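Local atomic coordinates of tumor necrosis factor ligand superfamily member 13 (Mus musculus, PDB entry 1U5Y), a protein that acts as a secreted homotrimeric cytokine of the tumor necrosis factor family, binding the receptors TACI and BCMA and taking part in the regulation of tumor cell growth. Residues L8-V13 with L38-D43; V71-G76 with I114-I119. All coordinates share one frame; numbering follows the deposited sequence.

Interaction 1 (L8-V13 with L38-D43); sequences LHLVPV and LEAQGD
Apolar contacts between L8 and L38 and between L10 and A40 carry this junction. One methyl of L8, CD2, lies 3.8 Å from CB of L38, while CD1 of L38 comes to 4.1 Å from CB of L8, so each leucine sets a branch against the stem of the other and the two chains pass at a slant. The first torsion of L8 explains the reach: at chi1 -165° CG swings opposite the backbone N and carries CD2 over the start of the 38-41 strand. Two residues further along both strands, CD2 of L10 meets the lone methyl of A40, CB, at 3.6 Å. L135 and F137 on strand 134-139 also pack on L10, and F137 packs on L38 as well.

No backbone hydrogen bond joins the two segments. Their strand axes run nearly parallel, 15° apart, yet stay 8.6 Å from each other, too far for sheet pairing. Backbone bonds of L8 and L10 go instead to F137 and L135, and the opposite side of strand 8-12 carries H9, whose ring meets F107 of a second subunit.

With 175 Å² buried and aliphatic groups doing the touching, the chemistry implies cohesion by dispersion and water exclusion: two strands of the TNF homology domain associate through side chains, without directional bonds.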
ATOM      1  N   LEU A   8      -2.665   4.480  15.319  1.00  8.92           N
ATOM      2  CA  LEU A   8      -3.887   5.204  15.114  1.00 12.24           C
ATOM      3  C   LEU A   8      -4.434   4.854  13.730  1.00 13.20           C
ATOM      4  O   LEU A   8      -3.712   4.899  12.735  1.00 10.44           O
ATOM      5  CB  LEU A   8      -3.599   6.702  15.214  1.00 15.62           C
ATOM      6  CG  LEU A   8      -4.797   7.630  15.369  1.00 15.21           C
ATOM      7  CD1 LEU A   8      -5.505   7.410  16.689  1.00 14.51           C
ATOM      8  CD2 LEU A   8      -4.291   9.052  15.250  1.00 19.17           C
ATOM      9  N   HIS A   9      -5.702   4.468  13.680  1.00  9.28           N
ATOM     10  CA  HIS A   9      -6.379   4.268  12.421  1.00  6.65           C
ATOM     11  C   HIS A   9      -7.592   5.149  12.449  1.00  2.00           C
ATOM     12  O   HIS A   9      -8.380   5.090  13.384  1.00  4.90           O
ATOM     13  CB  HIS A   9      -6.765   2.804  12.232  1.00  8.83           C
ATOM     14  CG  HIS A   9      -7.423   2.504  10.917  1.00 12.53           C
ATOM     15  ND1 HIS A   9      -6.727   2.018   9.829  1.00 15.10           N
ATOM     16  CD2 HIS A   9      -8.718   2.584  10.527  1.00 17.96           C
ATOM     17  CE1 HIS A   9      -7.565   1.825   8.824  1.00 15.06           C
ATOM     18  NE2 HIS A   9      -8.783   2.140   9.228  1.00 16.57           N
ATOM     19  N   LEU A  10      -7.742   5.945  11.394  1.00  3.54           N
ATOM     20  CA  LEU A  10      -8.771   6.978  11.319  1.00  4.35           C
ATOM     21  C   LEU A  10      -9.663   6.738  10.097  1.00  6.15           C
ATOM     22  O   LEU A  10      -9.213   6.238   9.056  1.00  8.40           O
ATOM     23  CB  LEU A  10      -8.153   8.378  11.244  1.00 10.44           C
ATOM     24  CG  LEU A  10      -7.094   8.795  12.278  1.00 14.91           C
ATOM     25  CD1 LEU A  10      -6.164   9.862  11.699  1.00 16.95           C
ATOM     26  CD2 LEU A  10      -7.715   9.308  13.548  1.00 15.36           C
ATOM     27  N   VAL A  11     -10.936   7.073  10.248  1.00  5.57           N
ATOM     28  CA  VAL A  11     -11.908   6.983   9.171  1.00  8.73           C
ATOM     29  C   VAL A  11     -12.706   8.286   9.107  1.00  9.78           C
ATOM     30  O   VAL A  11     -12.724   9.034  10.076  1.00 10.88           O
ATOM     31  CB  VAL A  11     -12.869   5.816   9.395  1.00 11.30           C
ATOM     32  CG1 VAL A  11     -12.129   4.507   9.334  1.00 12.39           C
ATOM     33  CG2 VAL A  11     -13.645   5.964  10.706  1.00  8.99           C
ATOM     34  N   PRO A  12     -13.373   8.561   7.989  1.00  9.88           N
ATOM     35  CA  PRO A  12     -14.071   9.842   7.813  1.00 13.00           C
ATOM     36  C   PRO A  12     -15.303  10.016   8.694  1.00 12.28           C
ATOM     37  O   PRO A  12     -16.004   9.038   8.959  1.00 14.48           O
ATOM     38  CB  PRO A  12     -14.508   9.795   6.344  1.00 12.91           C
ATOM     39  CG  PRO A  12     -13.669   8.746   5.736  1.00 12.69           C
ATOM     40  CD  PRO A  12     -13.498   7.722   6.790  1.00 12.39           C
ATOM     41  N   VAL A  13     -15.554  11.243   9.145  1.00 12.44           N
ATOM     42  CA  VAL A  13     -16.871  11.616   9.636  1.00 12.48           C
ATOM     43  C   VAL A  13     -17.569  12.458   8.550  1.00 13.29           C
ATOM     44  O   VAL A  13     -18.723  12.191   8.233  1.00 16.32           O
ATOM     45  CB  VAL A  13     -16.854  12.303  11.063  1.00 16.33           C
ATOM     46  CG1 VAL A  13     -15.786  13.388  11.187  1.00 17.71           C
ATOM     47  CG2 VAL A  13     -18.238  12.885  11.417  1.00 12.45           C
ATOM     48  N   LEU A  38      -0.093  10.313  19.056  1.00 16.42           N
ATOM     49  CA  LEU A  38      -0.831  10.875  17.917  1.00 16.04           C
ATOM     50  C   LEU A  38      -2.234  11.274  18.322  1.00 13.70           C
ATOM     51  O   LEU A  38      -2.849  10.608  19.167  1.00 17.28           O
ATOM     52  CB  LEU A  38      -0.908   9.838  16.817  1.00 18.90           C
ATOM     53  CG  LEU A  38       0.442   9.361  16.280  1.00 23.71           C
ATOM     54  CD1 LEU A  38       0.300   7.950  15.764  1.00 25.96           C
ATOM     55  CD2 LEU A  38       0.965  10.293  15.189  1.00 25.08           C
ATOM     56  N   GLU A  39      -2.765  12.333  17.716  1.00 12.88           N
ATOM     57  CA  GLU A  39      -4.110  12.800  18.078  1.00 13.75           C
ATOM     58  C   GLU A  39      -4.849  13.436  16.903  1.00 14.92           C
ATOM     59  O   GLU A  39      -4.378  14.398  16.314  1.00 12.26           O
ATOM     60  CB  GLU A  39      -4.009  13.801  19.231  1.00 18.20           C
ATOM     61  CG  GLU A  39      -5.335  14.184  19.859  1.00 19.30           C
ATOM     62  CD  GLU A  39      -5.154  15.220  20.936  1.00 24.54           C
ATOM     63  OE1 GLU A  39      -5.691  15.039  22.049  1.00 27.87           O
ATOM     64  OE2 GLU A  39      -4.467  16.222  20.660  1.00 31.26           O
ATOM     65  N   ALA A  40      -6.022  12.904  16.573  1.00 18.01           N
ATOM     66  CA  ALA A  40      -6.851  13.497  15.534  1.00 14.90           C
ATOM     67  C   ALA A  40      -7.477  14.742  16.101  1.00 14.61           C
ATOM     68  O   ALA A  40      -7.979  14.738  17.225  1.00 14.77           O
ATOM     69  CB  ALA A  40      -7.923  12.534  15.090  1.00 19.42           C
ATOM     70  N   GLN A  41      -7.414  15.813  15.323  1.00 16.25           N
ATOM     71  CA  GLN A  41      -7.973  17.099  15.700  1.00 20.35           C
ATOM     72  C   GLN A  41      -8.727  17.650  14.473  1.00 23.03           C
ATOM     73  O   GLN A  41      -8.272  18.588  13.806  1.00 21.66           O
ATOM     74  CB  GLN A  41      -6.838  18.028  16.165  1.00 22.37           C
ATOM     75  CG  GLN A  41      -6.988  18.579  17.587  1.00 26.00           C
ATOM     76  CD  GLN A  41      -6.331  19.951  17.756  1.00 24.76           C
ATOM     77  OE1 GLN A  41      -5.162  20.143  17.393  1.00 22.28           O
ATOM     78  NE2 GLN A  41      -7.084  20.900  18.288  1.00 22.21           N
ATOM     79  N   GLY A  42      -9.864  17.023  14.158  1.00 23.76           N
ATOM     80  CA  GLY A  42     -10.681  17.416  13.012  1.00 23.50           C
ATOM     81  C   GLY A  42     -10.099  16.941  11.687  1.00 21.67           C
ATOM     82  O   GLY A  42      -9.887  15.746  11.491  1.00 21.07           O
ATOM     83  N   ASP A  43      -9.810  17.873  10.781  1.00 22.41           N
ATOM     84  CA  ASP A  43      -9.229  17.511   9.468  1.00 20.91           C
ATOM     85  C   ASP A  43      -7.697  17.351   9.440  1.00 17.28           C
ATOM     86  O   ASP A  43      -7.127  17.043   8.392  1.00 17.79           O
ATOM     87  CB  ASP A  43      -9.687  18.473   8.355  1.00 24.85           C
ATOM     88  CG  ASP A  43      -9.490  19.938   8.705  1.00 24.30           C
ATOM     89  OD1 ASP A  43     -10.173  20.774   8.086  1.00 28.22           O
ATOM     90  OD2 ASP A  43      -8.688  20.356   9.566  1.00 24.12           O
TER

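Interaction 2 (V71-G76 with I114-I119)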
ATOM      1  N   VAL A  71      -2.832  14.154  -1.227  1.00  9.89           N
ATOM      2  CA  VAL A  71      -1.483  14.589  -0.848  1.00 10.76           C
ATOM      3  C   VAL A  71      -1.344  14.553   0.679  1.00  7.30           C
ATOM      4  O   VAL A  71      -2.122  15.169   1.401  1.00 10.21           O
ATOM      5  CB  VAL A  71      -1.207  16.042  -1.304  1.00 19.58           C
ATOM      6  CG1 VAL A  71       0.262  16.450  -1.011  1.00 20.57           C
ATOM      7  CG2 VAL A  71      -1.528  16.208  -2.778  1.00 18.51           C
ATOM      8  N   VAL A  72      -0.374  13.804   1.171  1.00  5.38           N
ATOM      9  CA  VAL A  72      -0.089  13.761   2.595  1.00  6.38           C
ATOM     10  C   VAL A  72       1.145  14.601   2.849  1.00  7.04           C
ATOM     11  O   VAL A  72       2.185  14.379   2.234  1.00  8.36           O
ATOM     12  CB  VAL A  72       0.116  12.312   3.059  1.00 10.27           C
ATOM     13  CG1 VAL A  72       0.374  12.247   4.558  1.00 13.52           C
ATOM     14  CG2 VAL A  72      -1.121  11.474   2.695  1.00 12.66           C
ATOM     15  N   SER A  73       1.015  15.591   3.723  1.00  9.71           N
ATOM     16  CA  SER A  73       2.103  16.508   4.037  1.00 11.23           C
ATOM     17  C   SER A  73       2.182  16.731   5.536  1.00 12.83           C
ATOM     18  O   SER A  73       1.215  16.503   6.263  1.00 11.58           O
ATOM     19  CB  SER A  73       1.941  17.874   3.318  1.00 13.28           C
ATOM     20  OG  SER A  73       0.752  17.945   2.566  1.00 15.63           O
ATOM     21  N   ARG A  74       3.356  17.173   5.973  1.00 14.22           N
ATOM     22  CA  ARG A  74       3.629  17.512   7.351  1.00 14.63           C
ATOM     23  C   ARG A  74       3.938  19.005   7.468  1.00 12.26           C
ATOM     24  O   ARG A  74       4.885  19.487   6.862  1.00 11.83           O
ATOM     25  CB  ARG A  74       4.836  16.713   7.814  1.00 15.16           C
ATOM     26  CG  ARG A  74       5.511  17.277   9.033  1.00 22.80           C
ATOM     27  CD  ARG A  74       6.490  16.339   9.658  1.00 29.78           C
ATOM     28  NE  ARG A  74       7.557  15.971   8.744  1.00 31.82           N
ATOM     29  CZ  ARG A  74       8.629  16.697   8.506  1.00 28.56           C
ATOM     30  NH1 ARG A  74       8.828  17.871   9.108  1.00 30.14           N
ATOM     31  NH2 ARG A  74       9.514  16.236   7.639  1.00 31.53           N
ATOM     32  N   GLU A  75       3.131  19.734   8.222  1.00 13.09           N
ATOM     33  CA  GLU A  75       3.456  21.112   8.592  1.00 15.33           C
ATOM     34  C   GLU A  75       4.249  21.119   9.890  1.00 14.31           C
ATOM     35  O   GLU A  75       3.820  20.529  10.881  1.00 14.36           O
ATOM     36  CB  GLU A  75       2.184  21.946   8.756  1.00 16.65           C
ATOM     37  CG  GLU A  75       1.457  22.171   7.440  1.00 24.65           C
ATOM     38  CD  GLU A  75       0.169  22.957   7.583  1.00 28.75           C
ATOM     39  OE1 GLU A  75      -0.058  23.560   8.660  1.00 30.76           O
ATOM     40  OE2 GLU A  75      -0.613  22.969   6.601  1.00 32.85           O
ATOM     41  N   GLY A  76       5.400  21.778   9.869  1.00 11.24           N
ATOM     42  CA  GLY A  76       6.230  21.937  11.036  1.00 11.30           C
ATOM     43  C   GLY A  76       7.434  22.794  10.711  1.00 15.44           C
ATOM     44  O   GLY A  76       7.837  22.874   9.558  1.00 16.89           O
ATOM     45  N   ILE A 114       1.984  18.983  12.274  1.00 12.07           N
ATOM     46  CA  ILE A 114       0.614  18.733  11.884  1.00  8.61           C
ATOM     47  C   ILE A 114       0.687  17.950  10.596  1.00  8.05           C
ATOM     48  O   ILE A 114       1.431  18.328   9.696  1.00  8.54           O
ATOM     49  CB  ILE A 114      -0.099  20.067  11.701  1.00  4.19           C
ATOM     50  CG1 ILE A 114      -0.240  20.752  13.061  1.00  5.41           C
ATOM     51  CG2 ILE A 114      -1.447  19.886  11.031  1.00  3.04           C
ATOM     52  CD1 ILE A 114      -0.654  22.227  12.986  1.00  7.87           C
ATOM     53  N   ILE A 115      -0.082  16.868  10.513  1.00  8.34           N
ATOM     54  CA  ILE A 115      -0.217  16.091   9.304  1.00  7.82           C
ATOM     55  C   ILE A 115      -1.554  16.395   8.616  1.00 13.14           C
ATOM     56  O   ILE A 115      -2.590  16.389   9.258  1.00 12.59           O
ATOM     57  CB  ILE A 115      -0.116  14.598   9.612  1.00  7.33           C
ATOM     58  CG1 ILE A 115       1.123  14.293  10.475  1.00 12.11           C
ATOM     59  CG2 ILE A 115      -0.058  13.803   8.321  1.00  6.43           C
ATOM     60  CD1 ILE A 115       2.467  14.644   9.816  1.00  8.50           C
ATOM     61  N   THR A 116      -1.511  16.650   7.305  1.00 13.67           N
ATOM     62  CA  THR A 116      -2.703  16.947   6.505  1.00 14.77           C
ATOM     63  C   THR A 116      -2.910  15.866   5.427  1.00 14.61           C
ATOM     64  O   THR A 116      -1.949  15.294   4.936  1.00 10.79           O
ATOM     65  CB  THR A 116      -2.546  18.306   5.809  1.00 14.92           C
ATOM     66  OG1 THR A 116      -1.269  18.377   5.154  1.00 18.79           O
ATOM     67  CG2 THR A 116      -2.513  19.473   6.817  1.00 17.76           C
ATOM     68  N   VAL A 117      -4.169  15.594   5.077  1.00 15.33           N
ATOM     69  CA  VAL A 117      -4.509  14.852   3.869  1.00 12.76           C
ATOM     70  C   VAL A 117      -5.442  15.737   3.023  1.00 13.62           C
ATOM     71  O   VAL A 117      -6.612  15.934   3.352  1.00 13.13           O
ATOM     72  CB  VAL A 117      -5.112  13.472   4.200  1.00 16.80           C
ATOM     73  CG1 VAL A 117      -5.412  12.684   2.960  1.00 13.74           C
ATOM     74  CG2 VAL A 117      -4.131  12.667   5.077  1.00 22.80           C
ATOM     75  N   LYS A 118      -4.897  16.284   1.944  1.00 12.70           N
ATOM     76  CA  LYS A 118      -5.635  17.149   1.036  1.00  8.68           C
ATOM     77  C   LYS A 118      -5.839  16.513  -0.350  1.00 11.29           C
ATOM     78  O   LYS A 118      -4.919  15.900  -0.903  1.00 12.90           O
ATOM     79  CB  LYS A 118      -4.863  18.454   0.886  1.00 11.88           C
ATOM     80  CG  LYS A 118      -4.618  19.164   2.216  1.00 14.35           C
ATOM     81  CD  LYS A 118      -4.471  20.663   2.057  1.00 16.72           C
ATOM     82  CE  LYS A 118      -3.408  21.230   3.006  1.00 19.92           C
ATOM     83  NZ  LYS A 118      -3.493  22.727   3.128  1.00 19.02           N
ATOM     84  N   ILE A 119      -7.039  16.649  -0.910  1.00  8.39           N
ATOM     85  CA  ILE A 119      -7.296  16.272  -2.300  1.00  6.42           C
ATOM     86  C   ILE A 119      -7.419  17.569  -3.078  1.00  4.80           C
ATOM     87  O   ILE A 119      -8.332  18.337  -2.816  1.00  6.96           O
ATOM     88  CB  ILE A 119      -8.589  15.439  -2.401  1.00  9.37           C
ATOM     89  CG1 ILE A 119      -8.367  14.050  -1.820  1.00 10.26           C
ATOM     90  CG2 ILE A 119      -9.037  15.311  -3.868  1.00 10.47           C
ATOM     91  CD1 ILE A 119      -8.370  14.008  -0.324  1.00 15.98           C
TER
HETATM   92  O   HOH W   1      -0.055  20.962   4.425  1.00 49.09           O
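V72 and V117 stand side by side and point the same way, CG2 to CG2 at 4.0 Å, as expected of a non-hydrogen-bonded antiparallel pair. The other methyl of V72, CG1, lies 4.1 Å from CG2 of I115, the two side chains crossing obliquely. The far end of I115 goes the other way along the strand: CD1 rests 3.7 Å from CB of R74, touching the aliphatic root of the arginine. Beyond that root R74 bends at chi3 and leads its guanidinium off to a salt bridge with E81 on the adjoining strand 79-89. This face of V72, V117 and I115 is apolar and continues inward, with L55 of strand 51-61 packing on V72 and I115.

The other face is polar in its middle. OG of S73 gives a weak hydrogen bond to OG1 of T116, 3.3 Å long. The threonine is turned so that OG1 sits between the backbone N and the carbonyl carbon (chi1 49°), facing the serine, and a water links it to OE2 of E75. The E75 side chain crosses that of T116 at about a right angle, bringing OE2 of E75 4.0 Å from CG2 of T116. The ammonium of K118 is near but not salt-bridged, with NZ 4.5 Å from OE2 of E75; the opposite charges would probably attract weakly.

Beneath these side chains, reciprocal backbone bonds link the pairs V71-K118, S73-T116 and E75-I114; N of T116 to O of S73 is nearly straight, at 170°. Axes 4.6 Å apart at 151° complete the evidence for a twisted antiparallel pair, one face mostly apolar, the other mixing S73, T116, E75 and K118 with V71 and I114, typical of the beta-sandwich jelly roll of the TNF family.

Interaction 1 and interaction 2 show two ways in which strands of one TNF homology domain are joined: side-chain packing across a gap in 8-13 with 38-43, and edge-to-edge backbone pairing in 71-76 with 114-119. Their centres are about 13 Å apart and their nearest atoms about 5 Å, without touching. Strand 44-47 connects them, since it pairs with 38-41 on one side and with 114-119 on the other; strand 24-34 gives a second route, pairing with 7-16 and 114-119. Only the 8-13 side reaches another subunit, through H9, whereas no other chain of the trimer touches either segment of interaction 2.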